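Local coordinates for encapsidation protein (PDB 5HD9) that serves as the ATPase of the bacteriophage phi29 DNA packaging motor, probably hydrolysing ATP to drive the viral genome into the capsid, at residues 27-32 with 67-72; 36-39 with 43-46; 60-65 with 80-85. All coordinates share one frame; numbering follows the deposited sequence.

Contact 1. Residues 27-32 with 67-72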
loop_
_atom_site.group_PDB
_atom_site.type_symbol
_atom_site.label_atom_id
_atom_site.label_comp_id
_atom_site.label_asym_id
_atom_site.label_seq_id
_atom_site.Cartn_x
_atom_site.Cartn_y
_atom_site.Cartn_z
ATOM N N LYS A 27 0.056 -3.338 10.519
ATOM C CA LYS A 27 0.347 -3.459 9.103
ATOM C C LYS A 27 0.127 -2.111 8.421
ATOM O O LYS A 27 1.004 -1.607 7.718
ATOM C CB LYS A 27 -0.529 -4.549 8.470
ATOM C CG LYS A 27 -0.081 -5.989 8.752
ATOM C CD LYS A 27 0.090 -6.335 10.240
ATOM C CE LYS A 27 -1.226 -6.331 11.010
ATOM N NZ LYS A 27 -1.198 -7.257 12.182
ATOM N N SER A 28 -1.040 -1.522 8.655
ATOM C CA SER A 28 -1.378 -0.229 8.073
ATOM C C SER A 28 -0.488 0.865 8.642
ATOM O O SER A 28 -0.013 1.743 7.918
ATOM C CB SER A 28 -2.848 0.101 8.331
ATOM O OG SER A 28 -3.694 -0.800 7.640
ATOM N N TYR A 29 -0.276 0.808 9.950
ATOM C CA TYR A 29 0.609 1.735 10.638
ATOM C C TYR A 29 2.025 1.668 10.071
ATOM O O TYR A 29 2.616 2.689 9.723
ATOM C CB TYR A 29 0.627 1.422 12.133
ATOM C CG TYR A 29 1.514 2.332 12.950
ATOM C CD1 TYR A 29 2.870 2.073 13.090
ATOM C CD2 TYR A 29 0.990 3.439 13.599
ATOM C CE1 TYR A 29 3.681 2.900 13.840
ATOM C CE2 TYR A 29 1.790 4.270 14.353
ATOM C CZ TYR A 29 3.133 3.996 14.471
ATOM O OH TYR A 29 3.927 4.828 15.226
ATOM N N ALA A 30 2.562 0.455 9.994
ATOM C CA ALA A 30 3.912 0.237 9.493
ATOM C C ALA A 30 4.086 0.811 8.091
ATOM O O ALA A 30 5.149 1.334 7.750
ATOM C CB ALA A 30 4.241 -1.248 9.495
HETATM N N MSE A 31 3.037 0.712 7.279
HETATM C CA MSE A 31 3.116 1.131 5.886
HETATM C C MSE A 31 2.800 2.616 5.721
HETATM O O MSE A 31 2.722 3.122 4.598
HETATM C CB MSE A 31 2.177 0.283 5.024
HETATM C CG MSE A 31 2.639 -1.162 4.831
HETATM SE SE MSE A 31 4.471 -1.303 4.146
HETATM C CE MSE A 31 5.435 -1.551 5.818
ATOM N N LYS A 32 2.606 3.307 6.842
ATOM C CA LYS A 32 2.649 4.764 6.854
ATOM C C LYS A 32 4.083 5.184 7.206
ATOM O O LYS A 32 4.671 6.050 6.558
ATOM C CB LYS A 32 1.646 5.357 7.855
ATOM C CG LYS A 32 0.163 5.227 7.478
ATOM C CD LYS A 32 -0.710 5.979 8.494
ATOM C CE LYS A 32 -2.215 5.916 8.203
ATOM N NZ LYS A 32 -2.597 5.209 6.949
ATOM N N ALA A 67 2.165 10.622 13.748
ATOM C CA ALA A 67 2.660 11.958 14.059
ATOM C C ALA A 67 3.695 11.930 15.183
ATOM O O ALA A 67 4.634 12.723 15.187
ATOM C CB ALA A 67 1.505 12.874 14.433
ATOM N N GLN A 68 3.530 11.009 16.127
ATOM C CA GLN A 68 4.422 10.942 17.278
ATOM C C GLN A 68 5.781 10.345 16.902
ATOM O O GLN A 68 6.745 10.470 17.652
ATOM C CB GLN A 68 3.786 10.125 18.410
ATOM C CG GLN A 68 2.293 10.378 18.623
ATOM C CD GLN A 68 1.947 11.851 18.778
ATOM O OE1 GLN A 68 2.753 12.646 19.260
ATOM N NE2 GLN A 68 0.739 12.219 18.365
ATOM N N GLU A 69 5.857 9.701 15.740
ATOM C CA GLU A 69 7.109 9.113 15.260
ATOM C C GLU A 69 8.029 10.133 14.604
ATOM O O GLU A 69 9.239 9.913 14.500
ATOM C CB GLU A 69 6.820 7.999 14.257
ATOM C CG GLU A 69 6.218 6.749 14.884
ATOM C CD GLU A 69 7.160 5.534 14.881
ATOM O OE1 GLU A 69 8.259 5.606 14.290
ATOM O OE2 GLU A 69 6.797 4.497 15.474
ATOM N N PHE A 70 7.448 11.236 14.144
ATOM C CA PHE A 70 8.189 12.257 13.415
ATOM C C PHE A 70 7.888 13.641 13.980
ATOM O O PHE A 70 7.391 14.512 13.264
ATOM C CB PHE A 70 7.835 12.213 11.925
ATOM C CG PHE A 70 7.998 10.853 11.298
ATOM C CD1 PHE A 70 9.227 10.442 10.810
ATOM C CD2 PHE A 70 6.919 9.990 11.196
ATOM C CE1 PHE A 70 9.377 9.192 10.233
ATOM C CE2 PHE A 70 7.063 8.738 10.621
ATOM C CZ PHE A 70 8.293 8.340 10.137
ATOM N N PRO A 71 8.193 13.853 15.267
ATOM C CA PRO A 71 7.829 15.114 15.922
ATOM C C PRO A 71 8.525 16.335 15.319
ATOM O O PRO A 71 7.950 17.424 15.329
ATOM C CB PRO A 71 8.277 14.895 17.370
ATOM C CG PRO A 71 9.371 13.889 17.275
ATOM C CD PRO A 71 8.963 12.972 16.163
ATOM N N ASP A 72 9.736 16.152 14.798
ATOM C CA ASP A 72 10.523 17.263 14.264
ATOM C C ASP A 72 10.381 17.391 12.751
ATOM O O ASP A 72 11.215 18.010 12.088
ATOM C CB ASP A 72 11.996 17.090 14.636
ATOM C CG ASP A 72 12.215 17.060 16.139
ATOM O OD1 ASP A 72 11.673 17.945 16.836
ATOM O OD2 ASP A 72 12.915 16.147 16.625
#
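The hydroxyl of Y29 gives its proton to E69, OH to OE2 at 2.9 Å, and this single bond carries nearly all of the contact. The carboxylate oxygen sits close to the plane of the tyrosine ring, at its edge and on the CE1 side of the hydroxyl, with CE1 and OE2 3.9 Å apart. On the acceptor side OE2 uses its anti side, and the hydroxyl stands 27° out of the carboxylate plane. Ring and carboxylate are turned 65° against each other, so neither lies flat on the other. The methylene before the carboxylate takes part as well: E69 CG comes within 3.0 Å of Y29 OH, a tight fit beside the bond. Y29 reaches this far because its CG is anti to the backbone N (chi1 -180°), which leans the ring along the helix surface toward its C-terminal end, on the side where E69 lies. E69 points its CB at the helix and then bends at chi2, which swings the carboxylate round to the hydroxyl. Only 97 Å² is buried, and both residues also touch a neighbouring molecule in the crystal, so the lattice may favour this pose. One turn of helix 26-42 is thus joined to the loop between strands 45-50 and 75-78. Beside Y29, K27 and S28 fit a Walker A pattern, and S28 OG bonds D115 at the end of strand 109-115, as expected for a P-loop ATPase. Beside E69, the F70 ring packs on I36, N37 and I40 farther along helix 26-42.

Contact 2. Residues 36-39 with 43-46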
loop_
_atom_site.group_PDB
_atom_site.type_symbol
_atom_site.label_atom_id
_atom_site.label_comp_id
_atom_site.label_asym_id
_atom_site.label_seq_id
_atom_site.Cartn_x
_atom_site.Cartn_y
_atom_site.Cartn_z
ATOM N N ILE A 36 7.212 7.265 4.744
ATOM C CA ILE A 36 7.593 8.547 5.326
ATOM C C ILE A 36 9.099 8.570 5.579
ATOM O O ILE A 36 9.759 9.578 5.334
ATOM C CB ILE A 36 6.829 8.831 6.639
ATOM C CG1 ILE A 36 5.362 9.125 6.328
ATOM C CG2 ILE A 36 7.437 10.019 7.382
ATOM C CD1 ILE A 36 4.462 9.147 7.537
ATOM N N ASN A 37 9.640 7.454 6.059
ATOM C CA ASN A 37 11.075 7.349 6.291
ATOM C C ASN A 37 11.861 7.378 4.986
ATOM O O ASN A 37 12.952 7.947 4.932
ATOM C CB ASN A 37 11.411 6.071 7.065
ATOM C CG ASN A 37 11.429 6.285 8.566
ATOM O OD1 ASN A 37 12.244 7.048 9.086
ATOM N ND2 ASN A 37 10.544 5.594 9.272
ATOM N N ARG A 38 11.311 6.764 3.939
ATOM C CA ARG A 38 11.988 6.735 2.647
ATOM C C ARG A 38 12.067 8.146 2.068
ATOM O O ARG A 38 13.060 8.501 1.431
ATOM C CB ARG A 38 11.281 5.800 1.656
ATOM C CG ARG A 38 11.262 4.321 2.043
ATOM C CD ARG A 38 12.651 3.719 2.261
ATOM N NE ARG A 38 13.465 3.710 1.048
ATOM C CZ ARG A 38 14.660 3.135 0.952
ATOM N NH1 ARG A 38 15.194 2.516 1.997
ATOM N NH2 ARG A 38 15.327 3.178 -0.191
ATOM N N PHE A 39 11.034 8.955 2.293
ATOM C CA PHE A 39 11.058 10.324 1.787
ATOM C C PHE A 39 12.060 11.175 2.550
ATOM O O PHE A 39 12.846 11.911 1.954
ATOM C CB PHE A 39 9.686 10.993 1.868
ATOM C CG PHE A 39 9.685 12.383 1.293
ATOM C CD1 PHE A 39 9.610 12.573 -0.079
ATOM C CD2 PHE A 39 9.806 13.493 2.111
ATOM C CE1 PHE A 39 9.634 13.845 -0.619
ATOM C CE2 PHE A 39 9.829 14.768 1.575
ATOM C CZ PHE A 39 9.743 14.942 0.209
ATOM N N GLY A 43 14.158 11.059 -0.250
ATOM C CA GLY A 43 13.277 11.849 -1.094
ATOM C C GLY A 43 12.378 11.006 -1.981
ATOM O O GLY A 43 11.782 11.512 -2.935
ATOM N N GLU A 44 12.290 9.715 -1.677
ATOM C CA GLU A 44 11.376 8.821 -2.377
ATOM C C GLU A 44 9.940 9.163 -2.010
ATOM O O GLU A 44 9.604 9.292 -0.831
ATOM C CB GLU A 44 11.667 7.357 -2.032
ATOM C CG GLU A 44 13.051 6.885 -2.431
ATOM C CD GLU A 44 13.299 5.425 -2.079
ATOM O OE1 GLU A 44 12.354 4.742 -1.629
ATOM O OE2 GLU A 44 14.445 4.959 -2.248
ATOM N N GLN A 45 9.095 9.311 -3.022
ATOM C CA GLN A 45 7.698 9.659 -2.800
ATOM C C GLN A 45 6.833 8.407 -2.768
ATOM O O GLN A 45 7.295 7.314 -3.103
ATOM C CB GLN A 45 7.222 10.627 -3.881
ATOM C CG GLN A 45 7.919 11.976 -3.810
ATOM C CD GLN A 45 7.695 12.819 -5.044
ATOM O OE1 GLN A 45 7.864 12.353 -6.172
ATOM N NE2 GLN A 45 7.311 14.073 -4.838
ATOM N N PHE A 46 5.581 8.562 -2.350
ATOM C CA PHE A 46 4.704 7.411 -2.193
ATOM C C PHE A 46 3.268 7.733 -2.571
ATOM O O PHE A 46 2.850 8.891 -2.542
ATOM C CB PHE A 46 4.759 6.896 -0.754
ATOM C CG PHE A 46 4.156 7.839 0.256
ATOM C CD1 PHE A 46 4.908 8.863 0.804
ATOM C CD2 PHE A 46 2.840 7.692 0.662
ATOM C CE1 PHE A 46 4.356 9.731 1.733
ATOM C CE2 PHE A 46 2.281 8.556 1.590
ATOM C CZ PHE A 46 3.040 9.574 2.126
#
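R38 runs alongside E44, and every carbon from CB outward keeps company with the carboxylate. CB lies 3.6 Å from E44 OE1, CG and CD follow at slightly longer range, and the bends at chi2 and chi3 then bring the guanidinium round to the acid. NE meets E44 OE1 at 3.1 Å, nearly straight at 169°, and NH2 meets E44 OE2 at 2.9 Å: a side-on, two-pronged salt bridge. Both oxygens lie close to the guanidinium plane, yet the nitrogens approach from above the carboxylate plane, as the two groups are tilted 53° apart. E44 OE1 has a second partner in S110 OG, which further fixes the acid. In the backbone between them, G43 is the first residue after the helix to leave helical angles, with positive phi; G43 N bonds F39 O at 2.7 Å, and E44 N reaches R38 O only weakly. On another flank the F39 ring presents its edge to E44 O, with CE1 4.1 Å from Q45 CG. The turn links helix 26-42 to strand 45-50 of this ASCE fold. That strand runs between 87-94 and 109-115, while F39 rests on I84, K87 and A89 of the adjoining hairpin.

Contact 3. Residues 60-65 with 80-85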
loop_
_atom_site.group_PDB
_atom_site.type_symbol
_atom_site.label_atom_id
_atom_site.label_comp_id
_atom_site.label_asym_id
_atom_site.label_seq_id
_atom_site.Cartn_x
_atom_site.Cartn_y
_atom_site.Cartn_z
ATOM N N SER A 60 -7.571 13.569 5.595
ATOM C CA SER A 60 -6.936 14.684 6.289
ATOM C C SER A 60 -6.319 14.223 7.612
ATOM O O SER A 60 -5.441 14.892 8.159
ATOM C CB SER A 60 -7.943 15.807 6.543
ATOM O OG SER A 60 -8.923 15.416 7.488
ATOM N N ASN A 61 -6.780 13.078 8.113
ATOM C CA ASN A 61 -6.278 12.503 9.360
ATOM C C ASN A 61 -5.152 11.489 9.143
ATOM O O ASN A 61 -4.733 10.819 10.083
ATOM C CB ASN A 61 -7.416 11.819 10.129
ATOM C CG ASN A 61 -8.426 12.803 10.693
ATOM O OD1 ASN A 61 -8.196 14.013 10.721
ATOM N ND2 ASN A 61 -9.553 12.279 11.164
ATOM N N TYR A 62 -4.667 11.386 7.906
ATOM C CA TYR A 62 -3.720 10.337 7.516
ATOM C C TYR A 62 -2.492 10.230 8.427
ATOM O O TYR A 62 -2.070 9.128 8.773
ATOM C CB TYR A 62 -3.261 10.570 6.072
ATOM C CG TYR A 62 -2.251 9.564 5.557
ATOM C CD1 TYR A 62 -2.663 8.369 4.979
ATOM C CD2 TYR A 62 -0.888 9.815 5.637
ATOM C CE1 TYR A 62 -1.742 7.450 4.502
ATOM C CE2 TYR A 62 0.038 8.903 5.163
ATOM C CZ TYR A 62 -0.393 7.723 4.597
ATOM O OH TYR A 62 0.535 6.819 4.125
ATOM N N PHE A 63 -1.929 11.365 8.824
ATOM C CA PHE A 63 -0.682 11.366 9.587
ATOM C C PHE A 63 -0.874 11.227 11.098
ATOM O O PHE A 63 0.106 11.124 11.834
ATOM C CB PHE A 63 0.104 12.648 9.302
ATOM C CG PHE A 63 0.762 12.666 7.955
ATOM C CD1 PHE A 63 1.711 11.712 7.619
ATOM C CD2 PHE A 63 0.448 13.645 7.027
ATOM C CE1 PHE A 63 2.323 11.730 6.380
ATOM C CE2 PHE A 63 1.059 13.668 5.791
ATOM C CZ PHE A 63 1.997 12.708 5.466
ATOM N N ASN A 64 -2.122 11.213 11.562
ATOM C CA ASN A 64 -2.396 11.161 12.999
ATOM C C ASN A 64 -1.817 9.914 13.672
ATOM O O ASN A 64 -1.329 9.986 14.800
ATOM C CB ASN A 64 -3.904 11.227 13.263
ATOM C CG ASN A 64 -4.480 12.615 13.043
ATOM O OD1 ASN A 64 -3.744 13.587 12.880
ATOM N ND2 ASN A 64 -5.804 12.713 13.052
ATOM N N ASP A 65 -1.881 8.776 12.985
ATOM C CA ASP A 65 -1.328 7.530 13.510
ATOM C C ASP A 65 0.152 7.664 13.852
ATOM O O ASP A 65 0.612 7.166 14.879
ATOM C CB ASP A 65 -1.502 6.392 12.499
ATOM C CG ASP A 65 -2.908 5.829 12.477
ATOM O OD1 ASP A 65 -3.605 5.905 13.509
ATOM O OD2 ASP A 65 -3.308 5.296 11.420
ATOM N N ARG A 80 -5.924 15.754 -1.346
ATOM C CA ARG A 80 -5.470 14.368 -1.410
ATOM C C ARG A 80 -3.957 14.276 -1.638
ATOM O O ARG A 80 -3.474 13.321 -2.242
ATOM C CB ARG A 80 -6.219 13.618 -2.520
ATOM C CG ARG A 80 -7.649 13.239 -2.157
ATOM C CD ARG A 80 -8.253 12.260 -3.156
ATOM N NE ARG A 80 -8.564 12.887 -4.441
ATOM C CZ ARG A 80 -7.780 12.860 -5.518
ATOM N NH1 ARG A 80 -6.610 12.231 -5.503
ATOM N NH2 ARG A 80 -8.179 13.468 -6.627
ATOM N N ARG A 81 -3.217 15.267 -1.148
ATOM C CA ARG A 81 -1.765 15.287 -1.298
ATOM C C ARG A 81 -1.060 15.407 0.045
ATOM O O ARG A 81 -1.539 16.079 0.959
ATOM C CB ARG A 81 -1.338 16.431 -2.214
ATOM C CG ARG A 81 -1.890 16.308 -3.621
ATOM C CD ARG A 81 -1.195 17.255 -4.584
ATOM N NE ARG A 81 -1.776 17.185 -5.923
ATOM C CZ ARG A 81 -2.831 17.885 -6.329
ATOM N NH1 ARG A 81 -3.444 18.727 -5.504
ATOM N NH2 ARG A 81 -3.277 17.746 -7.571
ATOM N N PHE A 82 0.093 14.751 0.140
ATOM C CA PHE A 82 0.854 14.666 1.377
ATOM C C PHE A 82 2.121 15.504 1.285
ATOM O O PHE A 82 2.854 15.422 0.297
ATOM C CB PHE A 82 1.211 13.210 1.678
ATOM C CG PHE A 82 0.015 12.306 1.815
ATOM C CD1 PHE A 82 -1.000 12.602 2.712
ATOM C CD2 PHE A 82 -0.098 11.164 1.038
ATOM C CE1 PHE A 82 -2.100 11.771 2.836
ATOM C CE2 PHE A 82 -1.194 10.332 1.159
ATOM C CZ PHE A 82 -2.196 10.635 2.057
ATOM N N TYR A 83 2.374 16.300 2.320
ATOM C CA TYR A 83 3.555 17.155 2.371
ATOM C C TYR A 83 4.379 16.871 3.619
ATOM O O TYR A 83 3.833 16.689 4.708
ATOM C CB TYR A 83 3.151 18.630 2.335
ATOM C CG TYR A 83 2.310 18.979 1.137
ATOM C CD1 TYR A 83 0.961 18.662 1.100
ATOM C CD2 TYR A 83 2.867 19.614 0.034
ATOM C CE1 TYR A 83 0.187 18.969 0.001
ATOM C CE2 TYR A 83 2.100 19.927 -1.070
ATOM C CZ TYR A 83 0.761 19.602 -1.082
ATOM O OH TYR A 83 -0.008 19.910 -2.180
ATOM N N ILE A 84 5.697 16.832 3.445
ATOM C CA ILE A 84 6.620 16.655 4.555
ATOM C C ILE A 84 7.636 17.790 4.539
ATOM O O ILE A 84 8.384 17.950 3.575
ATOM C CB ILE A 84 7.334 15.292 4.492
ATOM C CG1 ILE A 84 6.296 14.169 4.550
ATOM C CG2 ILE A 84 8.355 15.168 5.626
ATOM C CD1 ILE A 84 6.867 12.767 4.542
ATOM N N ASP A 85 7.646 18.573 5.614
ATOM C CA ASP A 85 8.499 19.754 5.718
ATOM C C ASP A 85 8.302 20.692 4.526
ATOM O O ASP A 85 9.251 21.311 4.044
ATOM C CB ASP A 85 9.969 19.346 5.834
ATOM C CG ASP A 85 10.254 18.538 7.089
ATOM O OD1 ASP A 85 9.613 18.802 8.128
ATOM O OD2 ASP A 85 11.115 17.636 7.036
#
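An aromatic cluster of Y62, F63 and F82 fastens the loop after strand 45-50 to strand 81-84, close to one margin of the mixed sheet of this ASCE fold. Its main element is a face-to-face stack of Y62 and F82, with ring centroids 4.2 Å apart and planes 29° from parallel. The overlap is partial: F82 CE1 and CZ slide over the base of the tyrosine ring, and CE1 comes within 3.5 Å of Y62 CG. Y62 has CG anti to its own amide nitrogen (chi1 179°), which carries the ring from the loop toward F46, to lie across the phenylalanine. F63 meets F82 differently, at an oblique 73° with centroids 5.5 Å apart. Within the loop, the two neighbours brace each other, Y62 CD2 sitting over the centre of the F63 ring. The cluster widens toward strand 45-50, where F46 lies almost parallel to F82 and Y48 meets Y62 edge-to-face; V77 on strand 75-78 touches both phenylalanines. All three rings are buried, and no hydrogen bond crosses between the segments. The far end of the F63 ring finishes the contact: CE2 lies 3.9 Å from F82 CD1, and CZ the same distance from F82 CB.

In the fold
Contacts 1 and 2 both use helix 26-42, while contacts 2 and 3 both reach the sheet. I36 of contact 2 touches both of the others: its CG2 lies 3.3 Å from F70 CZ of contact 1, and its CD1 3.5 Å from F63 CE1 of contact 3. Contacts 1 and 3, with centres about 10 Å apart, share the loop after strand 45-50, where Y29 CE2 comes 3.2 Å from D65 O and K32 CE 3.3 Å from Y62 O. Contacts 2 and 3 meet over the sheet, F46 CE2 standing 3.5 Å from Y62 OH. Contact 1 includes the probable Walker A residues K27 and S28, whereas contact 2 lies at the other end of the same helix.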